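Local coordinates for protein putative phosphosugar isomerases (Salmonella typhimurium LT2, PDB 3FKJ) that probably binds a phosphorylated sugar or related carbohydrate derivative and acts as an isomerase of the SIS (sugar isomerase) family, at residues E178-V189 and L304-L315. Residues are numbered along the deposited sequence; the frame is centred on the assembly and turned at random.
Sequences ELVSAFGRFSDV and LSTDVGEYFCGL
Phe183 offers one face to the edge of Phe312: CE2 of Phe312 stands 3.6 Å above that plane, over its centre, in a T-shaped pair with planes 80° apart. The Phe312 edge also meets the backbone oxygen of Leu179, while Ala182 CB approaches this ring obliquely, 3.6 Å from Phe312 CZ. Phe186 completes the aromatic cluster at a slant, its plane 42° from that of Phe312. With CG anti to the backbone N (chi1 -174°), its ring reaches across, Phe186 CZ lying 3.6 Å from Leu315 CB and the edge meeting Leu304 CD1. Leu304 CD2 packs against Phe186 CA and Val189 CG2.

The remaining flat group, the guanidinium of Arg185, has Ser181 O over one face and grips Leu304 O in its own plane. Arg185 NE (3.1 Å) and Arg185 NH2 (2.9 Å) both donate to Leu304 O, NH2 nearly along the carbonyl axis and NE from above the carbonyl plane, which fixes the rotation of the group. Ser305 OG accepts from the backbone N of Asp307 and Val308, an ST turn and ST motif that brace the loop, and donates to Glu178 OE2 (2.6 Å), tying the loop to helix 176-184. Asp307 OD2 lies 4.3 Å from Glu178 OE2, which may slightly raise one carboxylate's proton affinity, though solvent and the hydroxyl bond would oppose this.

Helix 155-170 backs Phe183, whose ring stacks on Trp161, and helix 56-65 touches Leu179 and Leu315. The contact joins helices that follow the five-stranded parallel sheet to the loop and helix 313-331 that follow the four-stranded one.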
loop_
_atom_site.group_PDB
_atom_site.type_symbol
_atom_site.label_atom_id
_atom_site.label_comp_id
_atom_site.label_asym_id
_atom_site.label_seq_id
_atom_site.Cartn_x
_atom_site.Cartn_y
_atom_site.Cartn_z
ATOM N N GLU A 178 4.184 3.197 -29.020
ATOM C CA GLU A 178 5.154 2.215 -28.514
ATOM C C GLU A 178 4.522 1.222 -27.534
ATOM O O GLU A 178 4.842 0.036 -27.548
ATOM C CB GLU A 178 6.353 2.900 -27.842
ATOM C CG GLU A 178 7.660 2.732 -28.572
ATOM C CD GLU A 178 8.088 1.265 -28.731
ATOM O OE1 GLU A 178 8.055 0.768 -29.876
ATOM O OE2 GLU A 178 8.457 0.619 -27.718
ATOM N N LEU A 179 3.623 1.711 -26.689
ATOM C CA LEU A 179 3.019 0.873 -25.660
ATOM C C LEU A 179 1.933 -0.013 -26.289
ATOM O O LEU A 179 1.788 -1.172 -25.920
ATOM C CB LEU A 179 2.494 1.729 -24.499
ATOM C CG LEU A 179 2.202 1.057 -23.137
ATOM C CD1 LEU A 179 2.364 2.045 -22.034
ATOM C CD2 LEU A 179 0.820 0.456 -23.096
ATOM N N VAL A 180 1.209 0.530 -27.267
ATOM C CA VAL A 180 0.182 -0.204 -27.988
ATOM C C VAL A 180 0.781 -1.365 -28.761
ATOM O O VAL A 180 0.181 -2.442 -28.831
ATOM C CB VAL A 180 -0.608 0.716 -28.949
ATOM C CG1 VAL A 180 -1.372 -0.106 -29.985
ATOM C CG2 VAL A 180 -1.558 1.642 -28.163
ATOM N N SER A 181 1.960 -1.158 -29.337
ATOM C CA SER A 181 2.599 -2.226 -30.109
ATOM C C SER A 181 3.352 -3.149 -29.145
ATOM O O SER A 181 3.451 -4.332 -29.416
ATOM C CB SER A 181 3.473 -1.675 -31.262
ATOM O OG SER A 181 4.785 -1.387 -30.843
ATOM N N ALA A 182 3.829 -2.622 -28.001
ATOM C CA ALA A 182 4.343 -3.477 -26.911
ATOM C C ALA A 182 3.251 -4.449 -26.476
ATOM O O ALA A 182 3.492 -5.643 -26.352
ATOM C CB ALA A 182 4.802 -2.652 -25.726
ATOM N N PHE A 183 2.043 -3.936 -26.247
ATOM C CA PHE A 183 0.885 -4.792 -25.887
ATOM C C PHE A 183 0.561 -5.823 -26.983
ATOM O O PHE A 183 0.037 -6.905 -26.685
ATOM C CB PHE A 183 -0.374 -3.954 -25.604
ATOM C CG PHE A 183 -0.866 -4.008 -24.167
ATOM C CD1 PHE A 183 -1.079 -5.229 -23.533
ATOM C CD2 PHE A 183 -1.213 -2.831 -23.491
ATOM C CE1 PHE A 183 -1.574 -5.294 -22.234
ATOM C CE2 PHE A 183 -1.688 -2.868 -22.155
ATOM C CZ PHE A 183 -1.869 -4.099 -21.533
ATOM N N GLY A 184 0.839 -5.476 -28.244
ATOM C CA GLY A 184 0.638 -6.407 -29.363
ATOM C C GLY A 184 1.607 -7.578 -29.354
ATOM O O GLY A 184 1.345 -8.611 -29.979
ATOM N N ARG A 185 2.728 -7.410 -28.653
ATOM C CA ARG A 185 3.746 -8.438 -28.522
ATOM C C ARG A 185 3.597 -9.225 -27.228
ATOM O O ARG A 185 4.328 -10.193 -26.975
ATOM C CB ARG A 185 5.139 -7.813 -28.581
ATOM C CG ARG A 185 5.581 -7.469 -29.982
ATOM C CD ARG A 185 7.026 -7.027 -30.012
ATOM N NE ARG A 185 7.179 -5.673 -29.499
ATOM C CZ ARG A 185 6.837 -4.570 -30.164
ATOM N NH1 ARG A 185 6.303 -4.642 -31.384
ATOM N NH2 ARG A 185 7.023 -3.379 -29.603
ATOM N N PHE A 186 2.635 -8.822 -26.421
ATOM C CA PHE A 186 2.594 -9.266 -25.042
ATOM C C PHE A 186 2.230 -10.745 -24.947
ATOM O O PHE A 186 2.817 -11.466 -24.137
ATOM C CB PHE A 186 1.624 -8.419 -24.224
ATOM C CG PHE A 186 1.647 -8.737 -22.748
ATOM C CD1 PHE A 186 2.839 -8.649 -22.013
ATOM C CD2 PHE A 186 0.487 -9.131 -22.086
ATOM C CE1 PHE A 186 2.865 -8.916 -20.622
ATOM C CE2 PHE A 186 0.517 -9.428 -20.723
ATOM C CZ PHE A 186 1.712 -9.316 -19.990
ATOM N N SER A 187 1.274 -11.181 -25.770
ATOM C CA SER A 187 0.826 -12.569 -25.734
ATOM C C SER A 187 1.960 -13.525 -26.056
ATOM O O SER A 187 2.095 -14.556 -25.395
ATOM C CB SER A 187 -0.320 -12.833 -26.705
ATOM O OG SER A 187 -0.667 -14.215 -26.699
ATOM N N ASP A 188 2.769 -13.180 -27.062
ATOM C CA ASP A 188 3.932 -13.993 -27.410
ATOM C C ASP A 188 4.959 -14.025 -26.297
ATOM O O ASP A 188 5.516 -15.088 -26.004
ATOM C CB ASP A 188 4.606 -13.488 -28.685
ATOM C CG ASP A 188 3.781 -13.807 -29.951
ATOM O OD1 ASP A 188 2.758 -14.593 -29.895
ATOM O OD2 ASP A 188 4.145 -13.182 -30.978
ATOM N N VAL A 189 5.201 -12.873 -25.668
ATOM C CA VAL A 189 6.128 -12.822 -24.530
ATOM C C VAL A 189 5.590 -13.668 -23.351
ATOM O O VAL A 189 6.335 -14.480 -22.783
ATOM C CB VAL A 189 6.498 -11.359 -24.130
ATOM C CG1 VAL A 189 7.092 -11.288 -22.708
ATOM C CG2 VAL A 189 7.483 -10.775 -25.153
ATOM N N LEU A 304 9.389 -6.825 -25.394
ATOM C CA LEU A 304 8.193 -5.977 -25.515
ATOM C C LEU A 304 8.561 -4.591 -26.047
ATOM O O LEU A 304 7.917 -4.061 -26.949
ATOM C CB LEU A 304 7.472 -5.822 -24.165
ATOM C CG LEU A 304 6.711 -7.041 -23.667
ATOM C CD1 LEU A 304 6.103 -6.759 -22.314
ATOM C CD2 LEU A 304 5.648 -7.463 -24.684
ATOM N N SER A 305 9.611 -4.016 -25.479
ATOM C CA SER A 305 9.986 -2.643 -25.765
ATOM C C SER A 305 11.203 -2.340 -24.926
ATOM O O SER A 305 11.222 -2.621 -23.703
ATOM C CB SER A 305 8.857 -1.670 -25.372
ATOM O OG SER A 305 9.276 -0.320 -25.428
ATOM N N THR A 306 12.199 -1.736 -25.562
ATOM C CA THR A 306 13.346 -1.211 -24.846
ATOM C C THR A 306 12.999 0.143 -24.199
ATOM O O THR A 306 13.769 0.640 -23.387
ATOM C CB THR A 306 14.547 -1.068 -25.795
ATOM O OG1 THR A 306 14.182 -0.229 -26.898
ATOM C CG2 THR A 306 14.992 -2.458 -26.311
ATOM N N ASP A 307 11.838 0.714 -24.553
ATOM C CA ASP A 307 11.405 2.039 -24.073
ATOM C C ASP A 307 10.522 1.961 -22.831
ATOM O O ASP A 307 10.805 2.611 -21.828
ATOM C CB ASP A 307 10.591 2.791 -25.153
ATOM C CG ASP A 307 11.423 3.190 -26.381
ATOM O OD1 ASP A 307 12.536 2.650 -26.570
ATOM O OD2 ASP A 307 10.941 4.042 -27.173
ATOM N N VAL A 308 9.424 1.214 -22.933
ATOM C CA VAL A 308 8.311 1.285 -21.958
ATOM C C VAL A 308 7.925 -0.071 -21.376
ATOM O O VAL A 308 6.879 -0.202 -20.732
ATOM C CB VAL A 308 7.048 1.946 -22.596
ATOM C CG1 VAL A 308 7.437 3.320 -23.200
ATOM C CG2 VAL A 308 6.391 1.034 -23.648
ATOM N N GLY A 309 8.786 -1.063 -21.586
ATOM C CA GLY A 309 8.556 -2.415 -21.104
ATOM C C GLY A 309 8.562 -2.555 -19.584
ATOM O O GLY A 309 8.102 -3.541 -19.069
ATOM N N GLU A 310 9.105 -1.573 -18.879
ATOM C CA GLU A 310 9.053 -1.538 -17.419
ATOM C C GLU A 310 7.608 -1.609 -16.971
ATOM O O GLU A 310 7.307 -2.297 -16.012
ATOM C CB GLU A 310 9.719 -0.272 -16.886
ATOM C CG GLU A 310 9.537 -0.015 -15.391
ATOM C CD GLU A 310 10.046 1.339 -14.972
ATOM O OE1 GLU A 310 11.116 1.749 -15.465
ATOM O OE2 GLU A 310 9.382 1.989 -14.148
ATOM N N TYR A 311 6.708 -0.925 -17.685
ATOM C CA TYR A 311 5.295 -0.861 -17.282
ATOM C C TYR A 311 4.529 -2.190 -17.382
ATOM O O TYR A 311 3.430 -2.295 -16.835
ATOM C CB TYR A 311 4.559 0.267 -18.020
ATOM C CG TYR A 311 5.078 1.659 -17.664
ATOM C CD1 TYR A 311 5.155 2.064 -16.350
ATOM C CD2 TYR A 311 5.524 2.532 -18.632
ATOM C CE1 TYR A 311 5.652 3.268 -16.008
ATOM C CE2 TYR A 311 6.014 3.779 -18.286
ATOM C CZ TYR A 311 6.087 4.140 -16.967
ATOM O OH TYR A 311 6.566 5.377 -16.547
ATOM N N PHE A 312 5.115 -3.207 -18.035
ATOM C CA PHE A 312 4.462 -4.531 -18.200
ATOM C C PHE A 312 4.989 -5.585 -17.245
ATOM O O PHE A 312 4.539 -6.744 -17.306
ATOM C CB PHE A 312 4.679 -5.096 -19.627
ATOM C CG PHE A 312 4.056 -4.279 -20.694
ATOM C CD1 PHE A 312 4.674 -3.120 -21.136
ATOM C CD2 PHE A 312 2.824 -4.646 -21.239
ATOM C CE1 PHE A 312 4.089 -2.336 -22.137
ATOM C CE2 PHE A 312 2.235 -3.863 -22.209
ATOM C CZ PHE A 312 2.872 -2.693 -22.657
ATOM N N CYS A 313 5.970 -5.211 -16.412
ATOM C CA CYS A 313 6.592 -6.167 -15.485
ATOM C C CYS A 313 5.582 -6.828 -14.550
ATOM O O CYS A 313 5.653 -8.021 -14.352
ATOM C CB CYS A 313 7.712 -5.529 -14.670
ATOM S SG CYS A 313 9.210 -5.268 -15.643
ATOM N N GLY A 314 4.639 -6.065 -14.007
ATOM C CA GLY A 314 3.663 -6.637 -13.075
ATOM C C GLY A 314 2.768 -7.638 -13.784
ATOM O O GLY A 314 2.530 -8.719 -13.294
ATOM N N LEU A 315 2.261 -7.242 -14.945
ATOM C CA LEU A 315 1.441 -8.103 -15.782
ATOM C C LEU A 315 2.151 -9.399 -16.170
ATOM O O LEU A 315 1.588 -10.480 -16.092
ATOM C CB LEU A 315 1.044 -7.361 -17.046
ATOM C CG LEU A 315 0.130 -6.152 -16.933
ATOM C CD1 LEU A 315 -0.123 -5.625 -18.330
ATOM C CD2 LEU A 315 -1.169 -6.519 -16.255
#